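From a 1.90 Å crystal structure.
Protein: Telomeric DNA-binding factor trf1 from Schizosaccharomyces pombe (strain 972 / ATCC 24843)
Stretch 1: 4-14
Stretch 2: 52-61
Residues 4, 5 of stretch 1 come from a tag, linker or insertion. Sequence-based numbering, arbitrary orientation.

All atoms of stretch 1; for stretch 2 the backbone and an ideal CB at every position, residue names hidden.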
# COMPACT_ATOMS: atom_id res chain seq x y z
N GLY A 4 15.27 -4.95 1.64
CA GLY A 4 14.84 -3.62 2.05
C GLY A 4 13.36 -3.37 1.87
O GLY A 4 12.69 -2.86 2.77
N SER A 5 12.82 -3.70 0.69
CA SER A 5 11.42 -3.37 0.44
C SER A 5 10.50 -4.22 1.30
O SER A 5 9.49 -3.72 1.81
CB SER A 5 11.08 -3.52 -1.04
OG SER A 5 11.46 -4.78 -1.55
N ARG A 6 10.85 -5.49 1.54
CA ARG A 6 10.03 -6.29 2.44
C ARG A 6 10.10 -5.74 3.86
O ARG A 6 9.08 -5.67 4.56
CB ARG A 6 10.46 -7.76 2.36
CG ARG A 6 10.15 -8.44 1.05
CD ARG A 6 10.82 -9.83 1.00
NE ARG A 6 10.44 -10.56 -0.19
CZ ARG A 6 11.17 -11.53 -0.74
NH1 ARG A 6 12.33 -11.89 -0.20
NH2 ARG A 6 10.74 -12.14 -1.83
N THR A 7 11.29 -5.29 4.29
CA THR A 7 11.39 -4.64 5.60
C THR A 7 10.55 -3.37 5.66
O THR A 7 9.79 -3.16 6.62
CB THR A 7 12.86 -4.30 5.92
OG1 THR A 7 13.65 -5.49 5.87
CG2 THR A 7 12.97 -3.72 7.29
N SER A 8 10.69 -2.49 4.67
CA SER A 8 10.09 -1.16 4.80
C SER A 8 8.58 -1.18 4.60
O SER A 8 7.91 -0.29 5.14
CB SER A 8 10.74 -0.17 3.83
OG SER A 8 10.70 -0.61 2.49
N LEU A 9 8.03 -2.18 3.90
CA LEU A 9 6.61 -2.20 3.57
C LEU A 9 5.74 -2.88 4.61
O LEU A 9 4.53 -3.02 4.38
CB LEU A 9 6.40 -2.89 2.22
CG LEU A 9 6.83 -1.96 1.08
CD1 LEU A 9 6.96 -2.70 -0.21
CD2 LEU A 9 5.82 -0.81 0.92
N ILE A 10 6.32 -3.32 5.74
CA ILE A 10 5.54 -4.04 6.73
C ILE A 10 4.32 -3.24 7.17
O ILE A 10 3.23 -3.81 7.21
CB ILE A 10 6.44 -4.50 7.89
CG1 ILE A 10 7.24 -5.75 7.49
CG2 ILE A 10 5.62 -4.69 9.16
CD1 ILE A 10 6.44 -7.05 7.38
N PRO A 11 4.41 -1.93 7.44
CA PRO A 11 3.17 -1.19 7.79
C PRO A 11 2.07 -1.25 6.73
O PRO A 11 0.89 -1.35 7.08
CB PRO A 11 3.68 0.24 8.02
CG PRO A 11 5.08 0.04 8.53
CD PRO A 11 5.61 -1.11 7.69
N THR A 12 2.42 -1.22 5.45
CA THR A 12 1.42 -1.34 4.39
C THR A 12 0.82 -2.75 4.35
O THR A 12 -0.40 -2.92 4.30
CB THR A 12 2.05 -1.00 3.03
OG1 THR A 12 2.38 0.40 2.95
CG2 THR A 12 1.10 -1.37 1.89
N LEU A 13 1.69 -3.77 4.34
CA LEU A 13 1.23 -5.15 4.43
C LEU A 13 0.24 -5.30 5.58
O LEU A 13 -0.84 -5.86 5.40
CB LEU A 13 2.42 -6.10 4.61
CG LEU A 13 2.02 -7.59 4.58
CD1 LEU A 13 1.40 -7.95 3.23
CD2 LEU A 13 3.24 -8.49 4.84
N GLY A 14 0.59 -4.78 6.76
CA GLY A 14 -0.29 -4.90 7.91
C GLY A 14 -1.59 -4.14 7.75
O GLY A 14 -2.67 -4.65 8.09
N UNK A 52 -4.20 -3.00 -4.33
CA UNK A 52 -2.96 -2.67 -3.62
C UNK A 52 -2.42 -3.90 -2.91
O UNK A 52 -1.21 -4.13 -2.89
CB UNK A 52 -3.19 -1.54 -2.62
N UNK A 53 -3.32 -4.72 -2.35
CA UNK A 53 -2.87 -5.89 -1.60
C UNK A 53 -2.16 -6.88 -2.52
O UNK A 53 -1.08 -7.37 -2.20
CB UNK A 53 -4.05 -6.57 -0.90
N UNK A 54 -2.73 -7.13 -3.70
CA UNK A 54 -2.07 -7.99 -4.67
C UNK A 54 -0.66 -7.50 -5.00
O UNK A 54 0.28 -8.30 -5.09
CB UNK A 54 -2.91 -8.07 -5.95
N UNK A 55 -0.47 -6.18 -5.16
CA UNK A 55 0.86 -5.65 -5.45
C UNK A 55 1.81 -5.86 -4.28
O UNK A 55 2.96 -6.26 -4.48
CB UNK A 55 0.78 -4.16 -5.79
N UNK A 56 1.36 -5.57 -3.05
CA UNK A 56 2.26 -5.71 -1.91
C UNK A 56 2.56 -7.19 -1.65
O UNK A 56 3.70 -7.54 -1.34
CB UNK A 56 1.65 -5.06 -0.66
N UNK A 57 1.56 -8.06 -1.80
CA UNK A 57 1.77 -9.49 -1.57
C UNK A 57 2.87 -10.03 -2.48
O UNK A 57 3.68 -10.87 -2.06
CB UNK A 57 0.47 -10.27 -1.80
N UNK A 58 2.90 -9.57 -3.73
CA UNK A 58 3.91 -10.04 -4.67
C UNK A 58 5.32 -9.65 -4.25
O UNK A 58 6.29 -10.34 -4.59
CB UNK A 58 3.62 -9.49 -6.07
N UNK A 59 5.45 -8.57 -3.48
CA UNK A 59 6.75 -8.20 -2.91
C UNK A 59 7.20 -9.24 -1.89
O UNK A 59 8.40 -9.50 -1.75
CB UNK A 59 6.68 -6.82 -2.26
N UNK A 60 6.26 -9.85 -1.17
CA UNK A 60 6.61 -10.77 -0.10
C UNK A 60 6.65 -12.23 -0.52
O UNK A 60 7.35 -13.02 0.13
CB UNK A 60 5.62 -10.61 1.05
N UNK A 61 5.90 -12.63 -1.54
CA UNK A 61 5.91 -14.03 -1.91
C UNK A 61 5.62 -14.19 -3.40
O UNK A 61 4.85 -13.43 -3.99
CB UNK A 61 4.89 -14.81 -1.08

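Stretch 2 is helical from 52 to 60, and its axis passes the two helical segments of stretch 1 (4-8 and 10-14, the second running on beyond the stretch) at 9.9 and 10.1 Å, with angles of 128° and 131° between N-to-C directions. At such spacing side chains, not backbones, must fill the gap.

At position 52 CA-to-CB points toward stretch 1, yet nothing there lies within 5.5 Å of the ideal CB. Many residues would suit; the deposited one is Met 52, whose side chain makes no contact with stretch 1. Position 53 points sideways, with its CB also beyond 5.5 Å, so a short side chain would make no contact, whereas a long or aromatic one could reach Leu 13. It is Phe 53: with chi1 at -173° (t), the ring end swings nearer and CE1 lies 4.1 Å from Leu 13 CD1.

Positions 54 and 55 have CB directions out of reach of stretch 1, which therefore sets no preference. They are Arg 54 and Met 55, and neither makes contact with stretch 1.

Position 56 points toward stretch 1. Its ideal CB is 4.5 Å from Thr 12 CG2 and 4.9 Å from Leu 13 CD1, an apolar setting with limited depth; alanine, valine or another small aliphatic residue would fit. The residue is Val 56. Its CG1 sits 4.1 Å from Leu 13 CD1, and its CG2 4.2 Å from Thr 12 CG2.

Position 57 points away and 58 is out of reach, so polar or charged side chains are as acceptable as any. They are Lys 57 and Asp 58. The backbone of the latter matters more here: water 1 can donate to Asp 58 O (2.9 Å) and accepts from Arg 6 NH2 (3.1 Å), linking the stretches.

At position 59 CA-to-CB runs sideways, but the ideal CB is 4.6 Å from Leu 9 CD1, 5.1 Å from Arg 6 CG and 5.2 Å from OG of Ser 5, a residue from a tag. This mostly apolar surface would suit leucine, isoleucine, valine or methionine. The backbone is already engaged whatever the side chain: Arg 6 NE donates to the carbonyl O of 59 at 2.8 Å, with an N-H...O angle of 160°. The residue is Ile 59, whose CD1 meets Leu 9 CD1 at 3.7 Å while CG2 approaches Arg 6 CG at 3.8 Å.

Position 60 also starts sideways, its ideal CB 4.9 Å from Leu 13 CD2 and 5.0 Å from Arg 6 NE. Beyond it a slot opens between Arg 6 and Leu 13, with the carbonyl of Arg 6 farther along. A flat ring would fit, and a donor at its tip would be rewarded; phenylalanine could fill much of the slot without that bond. It is Tyr 60. Leu 13 CD2 stands 3.7 Å from the centroid of the Tyr 60 ring, over one face, and Arg 6 CG 4.3 Å from that centroid, over the other; Tyr 60 OH donates to Arg 6 O at 2.6 Å.

Position 61 leaves helical phi/psi (-151/144) and points away, leaving the choice open. Thr 61 makes no contact with stretch 1.

Stretch 2 (52-61) MFRMVKDIYT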
# COMPACT_ATOMS: atom_id res chain seq x y z
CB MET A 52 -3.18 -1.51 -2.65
CG MET A 52 -3.16 -0.08 -3.31
SD MET A 52 -3.55 1.26 -2.13
CE MET A 52 -5.16 0.73 -1.65
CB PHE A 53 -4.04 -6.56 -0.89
CG PHE A 53 -3.63 -7.68 0.03
CD1 PHE A 53 -2.87 -7.42 1.17
CD2 PHE A 53 -3.98 -9.00 -0.24
CE1 PHE A 53 -2.50 -8.44 2.03
CE2 PHE A 53 -3.60 -10.02 0.60
CZ PHE A 53 -2.85 -9.74 1.75
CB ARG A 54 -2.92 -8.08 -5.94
CG ARG A 54 -4.02 -9.11 -5.88
CD ARG A 54 -4.91 -9.09 -7.17
NE ARG A 54 -6.28 -9.44 -6.82
CZ ARG A 54 -7.34 -8.64 -6.89
NH1 ARG A 54 -7.26 -7.40 -7.37
NH2 ARG A 54 -8.52 -9.10 -6.50
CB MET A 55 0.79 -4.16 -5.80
CG MET A 55 0.05 -3.79 -7.08
SD MET A 55 0.43 -2.05 -7.45
CE MET A 55 2.22 -2.21 -7.33
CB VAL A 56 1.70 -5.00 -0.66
CG1 VAL A 56 0.53 -5.71 -0.10
CG2 VAL A 56 2.78 -4.90 0.44
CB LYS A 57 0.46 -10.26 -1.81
CG LYS A 57 0.52 -11.79 -1.62
CD LYS A 57 -0.77 -12.46 -2.14
CE LYS A 57 -0.72 -13.98 -2.11
NZ LYS A 57 0.20 -14.54 -3.13
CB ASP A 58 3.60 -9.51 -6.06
CG ASP A 58 2.49 -10.28 -6.73
OD1 ASP A 58 2.13 -11.38 -6.23
OD2 ASP A 58 1.98 -9.79 -7.77
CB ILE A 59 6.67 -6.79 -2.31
CG1 ILE A 59 6.69 -5.77 -3.43
CG2 ILE A 59 7.81 -6.53 -1.33
CD1 ILE A 59 5.83 -4.58 -3.21
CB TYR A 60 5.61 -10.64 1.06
CG TYR A 60 5.84 -9.36 1.81
CD1 TYR A 60 5.28 -8.17 1.38
CD2 TYR A 60 6.70 -9.34 2.90
CE1 TYR A 60 5.53 -6.99 2.03
CE2 TYR A 60 6.96 -8.17 3.57
CZ TYR A 60 6.36 -6.99 3.14
OH TYR A 60 6.62 -5.84 3.82
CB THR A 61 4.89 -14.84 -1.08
OG1 THR A 61 5.05 -16.23 -1.36
CG2 THR A 61 3.47 -14.44 -1.41
O HOH W 1 8.42 -12.19 -3.83
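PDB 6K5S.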